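PDB 5MZ5: ALDH21) from Physcomitrella patens subsp. patens, which catalyses the NADP(+)-dependent oxidation of succinic semialdehyde to succinate, as a member of the aldehyde dehydrogenase family. Local coordinates for residues Pro291-Asp296 with Lys429-Glu434; Glu116-Thr121 with Ala221-Glu226; Ala342-Leu347 with Leu385-Asn390; Tyr98-Val103 with Val152-Glu157. All coordinates share one frame; numbering follows the deposited sequence.

Following the chain from the N terminus, interaction 4 opens on helix 97-113 and interaction 2 on the next helix, 115-126. Interaction 4 closes first, where the chain leaves helix 130-151 for strand 156-160, and interaction 2 closes later, on helix 219-229, so these two loops cross. Interaction 1 then opens on strand 290-294 and closes on helix 428-435; within that loop interaction 3 joins helix 333-345 to strand 384-387. Interactions 1 and 3 both reach the same large mixed sheet, their centres about 23 Å apart. Interactions 2 and 4 instead tie the N-terminal helices to a helix of the nucleotide-binding fold and to the loop that leads into the subunit-bridging strand 156-160.

Interaction 1: residues Pro291-Asp296 with Lys429-Glu434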
loop_
_atom_site.group_PDB
_atom_site.type_symbol
_atom_site.label_atom_id
_atom_site.label_comp_id
_atom_site.label_asym_id
_atom_site.label_seq_id
_atom_site.Cartn_x
_atom_site.Cartn_y
_atom_site.Cartn_z
ATOM N N PRO A 291 1.675 -31.984 -3.303
ATOM C CA PRO A 291 2.931 -32.715 -3.112
ATOM C C PRO A 291 3.816 -32.074 -2.013
ATOM O O PRO A 291 3.647 -30.911 -1.650
ATOM C CB PRO A 291 3.590 -32.586 -4.480
ATOM C CG PRO A 291 3.129 -31.226 -4.976
ATOM C CD PRO A 291 1.855 -30.859 -4.239
ATOM N N CYS A 292 4.800 -32.823 -1.526
ATOM C CA CYS A 292 5.785 -32.307 -0.576
ATOM C C CYS A 292 7.143 -32.868 -0.939
ATOM O O CYS A 292 7.257 -34.066 -1.175
ATOM C CB CYS A 292 5.419 -32.624 0.876
ATOM S SG CYS A 292 6.487 -31.824 2.114
ATOM N N ILE A 293 8.160 -31.994 -0.991
ATOM C CA ILE A 293 9.554 -32.356 -1.218
ATOM C C ILE A 293 10.263 -32.404 0.147
ATOM O O ILE A 293 10.138 -31.470 0.930
ATOM C CB ILE A 293 10.274 -31.372 -2.183
ATOM C CG1 ILE A 293 9.684 -31.453 -3.602
ATOM C CG2 ILE A 293 11.802 -31.640 -2.205
ATOM C CD1 ILE A 293 10.290 -30.489 -4.640
ATOM N N VAL A 294 10.988 -33.492 0.421
ATOM C CA VAL A 294 11.810 -33.636 1.615
ATOM C C VAL A 294 13.257 -33.719 1.109
ATOM O O VAL A 294 13.677 -34.761 0.622
ATOM C CB VAL A 294 11.395 -34.822 2.545
ATOM C CG1 VAL A 294 12.387 -35.003 3.711
ATOM C CG2 VAL A 294 9.984 -34.617 3.074
ATOM N N ASP A 295 13.983 -32.583 1.151
ATOM C CA ASP A 295 15.384 -32.517 0.716
ATOM C C ASP A 295 16.345 -32.407 1.900
ATOM O O ASP A 295 17.550 -32.503 1.725
ATOM C CB ASP A 295 15.602 -31.371 -0.304
ATOM C CG ASP A 295 16.804 -31.578 -1.223
ATOM O OD1 ASP A 295 16.777 -32.523 -2.043
ATOM O OD2 ASP A 295 17.745 -30.774 -1.152
ATOM N N ASP A 296 15.795 -32.232 3.108
ATOM C CA ASP A 296 16.497 -32.083 4.387
ATOM C C ASP A 296 15.507 -32.334 5.525
ATOM O O ASP A 296 14.297 -32.370 5.292
ATOM C CB ASP A 296 17.059 -30.636 4.541
ATOM C CG ASP A 296 18.438 -30.390 3.953
ATOM O OD1 ASP A 296 19.375 -31.160 4.279
ATOM O OD2 ASP A 296 18.599 -29.396 3.224
ATOM N N LYS A 429 15.529 -30.369 -9.291
ATOM C CA LYS A 429 14.795 -29.718 -10.379
ATOM C C LYS A 429 13.691 -30.657 -10.898
ATOM O O LYS A 429 12.571 -30.206 -11.169
ATOM C CB LYS A 429 15.744 -29.364 -11.532
ATOM C CG LYS A 429 16.373 -27.990 -11.424
ATOM C CD LYS A 429 17.475 -27.805 -12.482
ATOM C CE LYS A 429 17.657 -26.407 -13.053
ATOM N NZ LYS A 429 18.504 -25.521 -12.206
ATOM N N GLU A 430 14.012 -31.967 -10.996
ATOM C CA GLU A 430 13.100 -33.021 -11.437
ATOM C C GLU A 430 11.990 -33.250 -10.433
ATOM O O GLU A 430 10.864 -33.505 -10.843
ATOM C CB GLU A 430 13.856 -34.329 -11.733
ATOM C CG GLU A 430 14.589 -34.319 -13.067
ATOM C CD GLU A 430 13.741 -34.164 -14.317
ATOM O OE1 GLU A 430 12.700 -34.851 -14.437
ATOM O OE2 GLU A 430 14.134 -33.361 -15.192
ATOM N N ALA A 431 12.299 -33.159 -9.123
ATOM C CA ALA A 431 11.308 -33.301 -8.056
ATOM C C ALA A 431 10.273 -32.160 -8.164
ATOM O O ALA A 431 9.080 -32.432 -8.043
ATOM C CB ALA A 431 11.983 -33.282 -6.685
ATOM N N VAL A 432 10.735 -30.897 -8.426
ATOM C CA VAL A 432 9.879 -29.716 -8.591
ATOM C C VAL A 432 8.956 -29.913 -9.809
ATOM O O VAL A 432 7.753 -29.662 -9.718
ATOM C CB VAL A 432 10.693 -28.388 -8.678
ATOM C CG1 VAL A 432 9.779 -27.188 -8.974
ATOM C CG2 VAL A 432 11.501 -28.147 -7.401
ATOM N N LYS A 433 9.532 -30.386 -10.929
ATOM C CA LYS A 433 8.827 -30.692 -12.164
ATOM C C LYS A 433 7.741 -31.772 -11.899
ATOM O O LYS A 433 6.612 -31.640 -12.380
ATOM C CB LYS A 433 9.825 -31.155 -13.244
ATOM C CG LYS A 433 9.193 -31.324 -14.621
ATOM C CD LYS A 433 10.187 -31.824 -15.660
ATOM C CE LYS A 433 9.502 -32.027 -16.985
ATOM N NZ LYS A 433 10.468 -32.449 -18.035
ATOM N N GLU A 434 8.065 -32.791 -11.085
ATOM C CA GLU A 434 7.113 -33.836 -10.743
ATOM C C GLU A 434 5.998 -33.333 -9.814
ATOM O O GLU A 434 4.858 -33.790 -9.927
ATOM C CB GLU A 434 7.816 -35.094 -10.194
ATOM C CG GLU A 434 6.951 -36.342 -10.228
ATOM C CD GLU A 434 6.246 -36.701 -11.526
ATOM O OE1 GLU A 434 6.694 -36.266 -12.614
ATOM O OE2 GLU A 434 5.253 -37.456 -11.451
#
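I293, A431 and V432 meet through carbon alone, and the shortest polar bond within the two segments, E434 N to E430 O at 2.9 Å, is a turn of helix 428-435 itself. No hydrogen bond passes between 291-296 and 429-434. The work is done by the far methyl of I293. With CG1 beside the backbone N (chi1 -66°) and the chain fully extended beyond it (chi2 178°), CD1 is carried from the strand to the helix surface. There it lies 3.9 Å from A431 CB and 3.8 Å from V432 CG2. The same methyl also comes up to the helix backbone, 3.8 Å from V432 N, so it sits at the step between two consecutive residues. A431 points its methyl toward the strand. V432 is different: its CB leads away, and only the CG2 branch, lying beside the backbone N, is turned where I293 can touch it, the two side chains crossing obliquely. This is a small, ordinary van der Waals contact with all three residues buried. Y425, on strand 419-425, touches both I293 and A431 and hydrogen-bonds D295, whose other carboxylate oxygen forms a salt bridge with K453. V432 also packs on Y456 and H460 of helix 451-460, while strand 290-294 runs between strands 323-329 and 443-447, parallel to both, with helix 428-435 lying against the sheet.

Interaction 2: residues Glu116-Thr121 with Ala221-Glu226; sequences EEIAQT and ALILGE
T121, which meets I223 across the contact, also shares in gripping a flat group: the E117 carbonyl takes T121 OG1 on one face of its plane and T121 N on the opposite face. The T121 OG1 to E117 O bond is 2.9 Å long, with the hydroxyl oxygen tilted 31° from the carbonyl plane. Further round the helix, the Q120 amide gives NE2 to E116 OE1 at 2.9 Å, nearly straight and almost exactly in the amide plane. Both bonds stay within 116-121; what crosses to 221-226 is apolar. I223 is the centre, its two branches dividing the work. With CG1 beside the backbone N (chi1 -69°), I223 CG2 is left anti to it and lies 3.8 Å from I118 CG1, touching I118 CD1 as well. The other branch ends in I223 CD1, which meets T121 tip to tip, 3.8 Å from T121 CG2 and 4.0 Å from T121 CB. Since OG1 is held by the helix carbonyl, the rotation of T121 is fixed with its methyl facing I223. A serine here would probably open a gap beside I223 CD1, where the threonine methyl now closes the contact. L192, V137 and L111 also pack on I118, and Y40 on T121. At one margin E117 OE1 and E226 OE2 stand 5.4 Å apart, and R114 forms a salt bridge with each through NH2. The chemistry is thus an oily seam between two helices with one arginine at its border, which probably offsets the like charges of the two carboxylates.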
loop_
_atom_site.group_PDB
_atom_site.type_symbol
_atom_site.label_atom_id
_atom_site.label_comp_id
_atom_site.label_asym_id
_atom_site.label_seq_id
_atom_site.Cartn_x
_atom_site.Cartn_y
_atom_site.Cartn_z
ATOM N N GLU A 116 -17.282 -25.392 23.135
ATOM C CA GLU A 116 -17.384 -26.844 23.259
ATOM C C GLU A 116 -18.606 -27.406 22.572
ATOM O O GLU A 116 -18.488 -28.414 21.882
ATOM C CB GLU A 116 -17.290 -27.300 24.728
ATOM C CG GLU A 116 -17.036 -28.801 24.892
ATOM C CD GLU A 116 -15.826 -29.391 24.177
ATOM O OE1 GLU A 116 -15.851 -30.609 23.893
ATOM O OE2 GLU A 116 -14.849 -28.651 23.920
ATOM N N GLU A 117 -19.763 -26.734 22.724
ATOM C CA GLU A 117 -21.018 -27.126 22.079
ATOM C C GLU A 117 -20.863 -27.140 20.542
ATOM O O GLU A 117 -21.297 -28.089 19.903
ATOM C CB GLU A 117 -22.133 -26.163 22.502
ATOM C CG GLU A 117 -23.476 -26.401 21.831
ATOM C CD GLU A 117 -24.337 -25.166 21.685
ATOM O OE1 GLU A 117 -25.264 -25.201 20.845
ATOM O OE2 GLU A 117 -24.083 -24.164 22.395
ATOM N N ILE A 118 -20.223 -26.096 19.968
ATOM C CA ILE A 118 -19.971 -25.989 18.524
ATOM C C ILE A 118 -19.009 -27.100 18.076
ATOM O O ILE A 118 -19.291 -27.775 17.082
ATOM C CB ILE A 118 -19.529 -24.563 18.113
ATOM C CG1 ILE A 118 -20.669 -23.548 18.359
ATOM C CG2 ILE A 118 -19.105 -24.518 16.641
ATOM C CD1 ILE A 118 -20.202 -22.098 18.445
ATOM N N ALA A 119 -17.919 -27.330 18.847
ATOM C CA ALA A 119 -16.944 -28.395 18.577
ATOM C C ALA A 119 -17.612 -29.789 18.575
ATOM O O ALA A 119 -17.364 -30.579 17.657
ATOM C CB ALA A 119 -15.801 -28.350 19.583
ATOM N N GLN A 120 -18.477 -30.060 19.569
ATOM C CA GLN A 120 -19.205 -31.329 19.684
ATOM C C GLN A 120 -20.143 -31.559 18.489
ATOM O O GLN A 120 -20.170 -32.657 17.953
ATOM C CB GLN A 120 -19.976 -31.428 21.021
ATOM C CG GLN A 120 -19.075 -31.632 22.259
ATOM C CD GLN A 120 -18.373 -32.970 22.302
ATOM O OE1 GLN A 120 -18.899 -33.996 21.856
ATOM N NE2 GLN A 120 -17.172 -32.995 22.863
ATOM N N THR A 121 -20.863 -30.502 18.056
ATOM C CA THR A 121 -21.768 -30.508 16.903
ATOM C C THR A 121 -20.981 -30.772 15.624
ATOM O O THR A 121 -21.454 -31.518 14.773
ATOM C CB THR A 121 -22.545 -29.179 16.829
ATOM O OG1 THR A 121 -23.284 -29.011 18.037
ATOM C CG2 THR A 121 -23.496 -29.120 15.646
ATOM N N ALA A 221 -23.341 -24.086 10.031
ATOM C CA ALA A 221 -23.842 -22.895 9.359
ATOM C C ALA A 221 -25.103 -22.364 10.056
ATOM O O ALA A 221 -25.281 -21.154 10.155
ATOM C CB ALA A 221 -24.143 -23.204 7.913
ATOM N N LEU A 222 -25.951 -23.268 10.563
ATOM C CA LEU A 222 -27.192 -22.897 11.230
ATOM C C LEU A 222 -26.943 -22.275 12.598
ATOM O O LEU A 222 -27.724 -21.426 13.010
ATOM C CB LEU A 222 -28.191 -24.076 11.289
ATOM C CG LEU A 222 -28.756 -24.532 9.913
ATOM C CD1 LEU A 222 -29.553 -25.833 10.059
ATOM C CD2 LEU A 222 -29.597 -23.424 9.237
ATOM N N ILE A 223 -25.837 -22.669 13.271
ATOM C CA ILE A 223 -25.385 -22.095 14.536
ATOM C C ILE A 223 -24.935 -20.656 14.257
ATOM O O ILE A 223 -25.322 -19.765 15.012
ATOM C CB ILE A 223 -24.307 -22.969 15.263
ATOM C CG1 ILE A 223 -24.933 -24.290 15.798
ATOM C CG2 ILE A 223 -23.632 -22.200 16.410
ATOM C CD1 ILE A 223 -23.864 -25.419 16.244
ATOM N N LEU A 224 -24.214 -20.410 13.129
ATOM C CA LEU A 224 -23.823 -19.034 12.759
ATOM C C LEU A 224 -25.079 -18.172 12.540
ATOM O O LEU A 224 -25.116 -17.042 13.015
ATOM C CB LEU A 224 -22.854 -18.937 11.559
ATOM C CG LEU A 224 -21.382 -19.303 11.825
ATOM C CD1 LEU A 224 -20.585 -19.380 10.512
ATOM C CD2 LEU A 224 -20.696 -18.318 12.809
ATOM N N GLY A 225 -26.112 -18.777 11.944
ATOM C CA GLY A 225 -27.429 -18.196 11.700
ATOM C C GLY A 225 -28.127 -17.786 12.978
ATOM O O GLY A 225 -28.654 -16.678 13.041
ATOM N N GLU A 226 -28.070 -18.645 14.035
ATOM C CA GLU A 226 -28.646 -18.370 15.358
ATOM C C GLU A 226 -27.951 -17.161 15.978
ATOM O O GLU A 226 -28.611 -16.276 16.537
ATOM C CB GLU A 226 -28.470 -19.566 16.306
ATOM C CG GLU A 226 -29.317 -20.785 16.013
ATOM C CD GLU A 226 -28.910 -22.028 16.789
ATOM O OE1 GLU A 226 -29.128 -23.139 16.257
ATOM O OE2 GLU A 226 -28.363 -21.897 17.910
#

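Interaction 3: residues Ala342-Leu347 with Leu385-Asn390; sequences AAVKKL and LLTGGN
T387 is held by two neighbours, V344 and K345, near the C-terminal part of helix 333-345, the lysine at its hydroxyl and the valine at its methyl. K345 NZ donates to T387 OG1 at 3.0 Å, the one hydrogen bond between 342-347 and 385-390. The lysine does not simply point at the threonine: it runs alongside, heading the other way, K345 CG already 3.5 Å from T387 OG1, then bends at chi3 and chi4 (132° and 75°) to bring the ammonium back to the oxygen. K345 also touches a crystal neighbour, so this bent shape may owe something to the lattice. The hydroxyl faces it because T387 OG1 lies anti to the backbone N (chi1 -169°), which puts CG2 between the backbone N and the carbonyl carbon. That methyl turns to V344, whose CG2 is modelled only 3.4 Å from T387 CG2, tighter than normal for two carbons; as the V344 torsion is also close to eclipsed, the placing of V344 CG2 is doubtful. A valine in place of T387 would probably leave the K345 ammonium without its oxygen partner. One shell out, V400 on strand 395-402 touches both V344 and T387, and I309 and F313 of helix 301-313 also pack on V344. The backbone of L386 hydrogen-bonds V400, which fixes strand 384-387 beside its antiparallel neighbour, and the L386 side chain lies on K337 and V341, earlier in helix 333-345. Chemically, T387 is two-faced: its methyl belongs to an apolar patch between helix and strand, and its hydroxyl to the exposed side, where the lysine folds down.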
loop_
_atom_site.group_PDB
_atom_site.type_symbol
_atom_site.label_atom_id
_atom_site.label_comp_id
_atom_site.label_asym_id
_atom_site.label_seq_id
_atom_site.Cartn_x
_atom_site.Cartn_y
_atom_site.Cartn_z
ATOM N N ALA A 342 6.381 -46.128 10.442
ATOM C CA ALA A 342 6.279 -46.429 11.876
ATOM C C ALA A 342 5.321 -45.442 12.581
ATOM O O ALA A 342 4.490 -45.863 13.390
ATOM C CB ALA A 342 7.658 -46.397 12.538
ATOM N N ALA A 343 5.396 -44.148 12.229
ATOM C CA ALA A 343 4.512 -43.133 12.798
ATOM C C ALA A 343 3.049 -43.279 12.340
ATOM O O ALA A 343 2.162 -43.097 13.171
ATOM C CB ALA A 343 5.048 -41.735 12.533
ATOM N N VAL A 344 2.786 -43.686 11.069
ATOM C CA VAL A 344 1.389 -43.870 10.616
ATOM C C VAL A 344 0.757 -45.071 11.330
ATOM O O VAL A 344 -0.446 -45.031 11.606
ATOM C CB VAL A 344 1.069 -43.858 9.072
ATOM C CG1 VAL A 344 2.174 -43.257 8.216
ATOM C CG2 VAL A 344 0.622 -45.211 8.539
ATOM N N LYS A 345 1.568 -46.113 11.650
ATOM C CA LYS A 345 1.122 -47.322 12.345
ATOM C C LYS A 345 0.681 -47.052 13.786
ATOM O O LYS A 345 -0.072 -47.850 14.349
ATOM C CB LYS A 345 2.199 -48.428 12.284
ATOM C CG LYS A 345 2.209 -49.145 10.934
ATOM C CD LYS A 345 3.452 -49.994 10.742
ATOM C CE LYS A 345 3.131 -51.386 10.254
ATOM N NZ LYS A 345 2.750 -51.433 8.821
ATOM N N LYS A 346 1.103 -45.909 14.354
ATOM C CA LYS A 346 0.786 -45.489 15.720
ATOM C C LYS A 346 -0.479 -44.633 15.795
ATOM O O LYS A 346 -0.978 -44.403 16.905
ATOM C CB LYS A 346 1.980 -44.726 16.337
ATOM C CG LYS A 346 3.157 -45.618 16.705
ATOM C CD LYS A 346 4.332 -44.806 17.249
ATOM C CE LYS A 346 5.474 -45.702 17.690
ATOM N NZ LYS A 346 6.416 -45.000 18.599
ATOM N N LEU A 347 -0.986 -44.146 14.626
ATOM C CA LEU A 347 -2.145 -43.257 14.549
ATOM C C LEU A 347 -3.423 -43.926 15.027
ATOM O O LEU A 347 -3.788 -44.977 14.515
ATOM C CB LEU A 347 -2.323 -42.638 13.150
ATOM C CG LEU A 347 -1.197 -41.726 12.620
ATOM C CD1 LEU A 347 -1.470 -41.306 11.175
ATOM C CD2 LEU A 347 -0.980 -40.507 13.522
ATOM N N LEU A 385 2.163 -51.452 -1.465
ATOM C CA LEU A 385 1.485 -51.085 -0.231
ATOM C C LEU A 385 2.445 -51.243 0.953
ATOM O O LEU A 385 2.944 -52.346 1.202
ATOM C CB LEU A 385 0.213 -51.935 -0.055
ATOM C CG LEU A 385 -0.703 -51.610 1.138
ATOM C CD1 LEU A 385 -1.432 -50.271 0.942
ATOM C CD2 LEU A 385 -1.711 -52.716 1.341
ATOM N N LEU A 386 2.737 -50.127 1.647
ATOM C CA LEU A 386 3.651 -50.126 2.792
ATOM C C LEU A 386 2.931 -50.345 4.114
ATOM O O LEU A 386 3.504 -50.949 5.027
ATOM C CB LEU A 386 4.521 -48.862 2.839
ATOM C CG LEU A 386 5.393 -48.566 1.616
ATOM C CD1 LEU A 386 6.188 -47.272 1.830
ATOM C CD2 LEU A 386 6.324 -49.745 1.267
ATOM N N THR A 387 1.671 -49.860 4.208
ATOM C CA THR A 387 0.804 -49.992 5.390
ATOM C C THR A 387 -0.641 -49.612 5.034
ATOM O O THR A 387 -0.864 -48.898 4.054
ATOM C CB THR A 387 1.367 -49.156 6.562
ATOM O OG1 THR A 387 0.680 -49.496 7.764
ATOM C CG2 THR A 387 1.323 -47.639 6.296
ATOM N N GLY A 388 -1.589 -50.076 5.843
ATOM C CA GLY A 388 -3.011 -49.776 5.701
ATOM C C GLY A 388 -3.673 -50.335 4.461
ATOM O O GLY A 388 -3.351 -51.443 4.026
ATOM N N GLY A 389 -4.610 -49.568 3.912
ATOM C CA GLY A 389 -5.355 -49.954 2.712
ATOM C C GLY A 389 -6.637 -50.740 2.945
ATOM O O GLY A 389 -7.326 -51.083 1.979
ATOM N N ASN A 390 -6.969 -51.046 4.216
ATOM C CA ASN A 390 -8.185 -51.793 4.543
ATOM C C ASN A 390 -9.336 -50.884 4.970
ATOM O O ASN A 390 -9.115 -49.832 5.590
ATOM C CB ASN A 390 -7.934 -52.874 5.596
ATOM C CG ASN A 390 -6.904 -53.916 5.198
ATOM O OD1 ASN A 390 -5.929 -54.152 5.905
ATOM N ND2 ASN A 390 -7.098 -54.584 4.080
#

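Interaction 4: residues Tyr98-Val103 with Val152-Glu157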
loop_
_atom_site.group_PDB
_atom_site.type_symbol
_atom_site.label_atom_id
_atom_site.label_comp_id
_atom_site.label_asym_id
_atom_site.label_seq_id
_atom_site.Cartn_x
_atom_site.Cartn_y
_atom_site.Cartn_z
ATOM N N TYR A 98 -17.808 0.773 11.905
ATOM C CA TYR A 98 -17.863 0.331 13.302
ATOM C C TYR A 98 -19.072 -0.594 13.556
ATOM O O TYR A 98 -19.014 -1.424 14.459
ATOM C CB TYR A 98 -17.871 1.543 14.283
ATOM C CG TYR A 98 -19.168 2.332 14.255
ATOM C CD1 TYR A 98 -19.377 3.336 13.311
ATOM C CD2 TYR A 98 -20.216 2.019 15.119
ATOM C CE1 TYR A 98 -20.597 4.005 13.222
ATOM C CE2 TYR A 98 -21.442 2.692 15.047
ATOM C CZ TYR A 98 -21.624 3.687 14.097
ATOM O OH TYR A 98 -22.814 4.375 14.027
ATOM N N GLU A 99 -20.167 -0.435 12.781
ATOM C CA GLU A 99 -21.357 -1.291 12.906
ATOM C C GLU A 99 -21.066 -2.663 12.339
ATOM O O GLU A 99 -21.455 -3.654 12.947
ATOM C CB GLU A 99 -22.595 -0.673 12.220
ATOM C CG GLU A 99 -23.090 0.583 12.903
ATOM C CD GLU A 99 -24.339 1.200 12.303
ATOM O OE1 GLU A 99 -25.331 1.348 13.053
ATOM O OE2 GLU A 99 -24.337 1.522 11.091
ATOM N N ARG A 100 -20.359 -2.725 11.190
ATOM C CA ARG A 100 -19.944 -3.989 10.560
ATOM C C ARG A 100 -18.985 -4.711 11.512
ATOM O O ARG A 100 -19.149 -5.906 11.740
ATOM C CB ARG A 100 -19.298 -3.766 9.179
ATOM C CG ARG A 100 -20.233 -3.120 8.164
ATOM C CD ARG A 100 -19.672 -3.159 6.751
ATOM N NE ARG A 100 -18.308 -2.631 6.644
ATOM C CZ ARG A 100 -18.006 -1.363 6.376
ATOM N NH1 ARG A 100 -16.742 -0.983 6.282
ATOM N NH2 ARG A 100 -18.969 -0.468 6.179
ATOM N N LYS A 101 -18.053 -3.951 12.143
ATOM C CA LYS A 101 -17.113 -4.468 13.135
ATOM C C LYS A 101 -17.838 -5.049 14.352
ATOM O O LYS A 101 -17.464 -6.125 14.818
ATOM C CB LYS A 101 -16.155 -3.361 13.593
ATOM C CG LYS A 101 -14.984 -3.888 14.426
ATOM C CD LYS A 101 -14.097 -2.770 14.924
ATOM C CE LYS A 101 -12.839 -3.349 15.520
ATOM N NZ LYS A 101 -12.158 -2.386 16.411
ATOM N N ALA A 102 -18.835 -4.312 14.894
ATOM C CA ALA A 102 -19.620 -4.732 16.055
ATOM C C ALA A 102 -20.333 -6.071 15.802
ATOM O O ALA A 102 -20.364 -6.904 16.708
ATOM C CB ALA A 102 -20.620 -3.645 16.465
ATOM N N VAL A 103 -20.861 -6.294 14.571
ATOM C CA VAL A 103 -21.517 -7.563 14.197
ATOM C C VAL A 103 -20.482 -8.703 14.332
ATOM O O VAL A 103 -20.742 -9.702 15.010
ATOM C CB VAL A 103 -22.132 -7.556 12.758
ATOM C CG1 VAL A 103 -22.684 -8.936 12.380
ATOM C CG2 VAL A 103 -23.201 -6.477 12.599
ATOM N N VAL A 152 -12.898 -2.172 9.400
ATOM C CA VAL A 152 -12.570 -0.767 9.678
ATOM C C VAL A 152 -11.291 -0.326 8.944
ATOM O O VAL A 152 -10.782 0.754 9.209
ATOM C CB VAL A 152 -12.526 -0.446 11.210
ATOM C CG1 VAL A 152 -13.918 -0.493 11.831
ATOM C CG2 VAL A 152 -11.550 -1.361 11.973
ATOM N N ARG A 153 -10.808 -1.136 7.988
ATOM C CA ARG A 153 -9.577 -0.878 7.234
ATOM C C ARG A 153 -9.732 -0.978 5.732
ATOM O O ARG A 153 -8.757 -1.290 5.047
ATOM C CB ARG A 153 -8.489 -1.880 7.649
ATOM C CG ARG A 153 -7.766 -1.445 8.856
ATOM C CD ARG A 153 -6.934 -2.558 9.485
ATOM N NE ARG A 153 -6.298 -1.971 10.654
ATOM C CZ ARG A 153 -6.869 -1.899 11.847
ATOM N NH1 ARG A 153 -8.023 -2.518 12.076
ATOM N NH2 ARG A 153 -6.270 -1.245 12.835
ATOM N N ILE A 154 -10.930 -0.722 5.207
ATOM C CA ILE A 154 -11.109 -0.741 3.755
ATOM C C ILE A 154 -10.653 0.645 3.260
ATOM O O ILE A 154 -11.400 1.621 3.318
ATOM C CB ILE A 154 -12.544 -1.132 3.300
ATOM C CG1 ILE A 154 -12.981 -2.467 3.963
ATOM C CG2 ILE A 154 -12.608 -1.201 1.738
ATOM C CD1 ILE A 154 -14.452 -2.785 3.867
ATOM N N TYR A 155 -9.418 0.713 2.833
ATOM C CA TYR A 155 -8.789 1.939 2.352
ATOM C C TYR A 155 -9.010 2.158 0.876
ATOM O O TYR A 155 -9.210 1.214 0.103
ATOM C CB TYR A 155 -7.271 1.937 2.659
ATOM C CG TYR A 155 -6.947 1.840 4.132
ATOM C CD1 TYR A 155 -7.524 2.710 5.051
ATOM C CD2 TYR A 155 -6.069 0.870 4.612
ATOM C CE1 TYR A 155 -7.225 2.631 6.412
ATOM C CE2 TYR A 155 -5.746 0.793 5.970
ATOM C CZ TYR A 155 -6.329 1.676 6.866
ATOM O OH TYR A 155 -6.053 1.595 8.210
ATOM N N GLY A 156 -8.990 3.418 0.504
ATOM C CA GLY A 156 -9.069 3.818 -0.884
ATOM C C GLY A 156 -7.804 4.583 -1.216
ATOM O O GLY A 156 -6.916 4.728 -0.371
ATOM N N GLU A 157 -7.714 5.088 -2.430
ATOM C CA GLU A 157 -6.529 5.848 -2.820
ATOM C C GLU A 157 -6.897 7.244 -3.261
ATOM O O GLU A 157 -7.951 7.465 -3.842
ATOM C CB GLU A 157 -5.831 5.207 -4.038
ATOM C CG GLU A 157 -5.471 3.731 -4.010
ATOM C CD GLU A 157 -4.746 3.380 -5.299
ATOM O OE1 GLU A 157 -5.424 3.016 -6.292
ATOM O OE2 GLU A 157 -3.511 3.593 -5.347
#
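The apolar part of the contact is V152 against K101. V152 CG1 sits 3.8 Å from K101 CD and 4.0 Å from K101 CB, and V152 CG2 comes to 4.1 Å from the same CD, so the valine rests on the methylene chain of the lysine at a slant. K101 sends CG out anti to its own N (chi1 -169°) and stays extended beyond, which lays its carbons past both methyls. V152 CG1 also reaches the helix backbone, 4.1 Å from Y98 N.

The second kind is a methyl at a guanidinium: I154 CD1 lies 3.8 Å from R100 NH1, the two side chains crossing at about a right angle and the methyl standing obliquely to the guanidinium plane. R100 is bent at chi3 (-52°), and its head is held by carbonyls: NH1 bonds S151 O, just before V152, and NE bonds A204 O.

Charged ends make the third group, with no hydrogen bond between 98-103 and 152-157. K101 NZ and R153 NH1 lie 6.0 Å apart, and E149 of the second subunit forms a salt bridge with each, an acid shared by both cations that probably makes their closeness tolerable, while R153 has a further salt bridge to E150 of that subunit.

Beyond V152 and I154 the chain enters strand 156-160, where G156 and E157 pair antiparallel with a strand of the third subunit. That is the arrangement of the oligomerisation element of tetrameric aldehyde dehydrogenases: strands projecting from the subunit body and continuing a sheet across the interface, here with the connecting loop packed against helix 97-113.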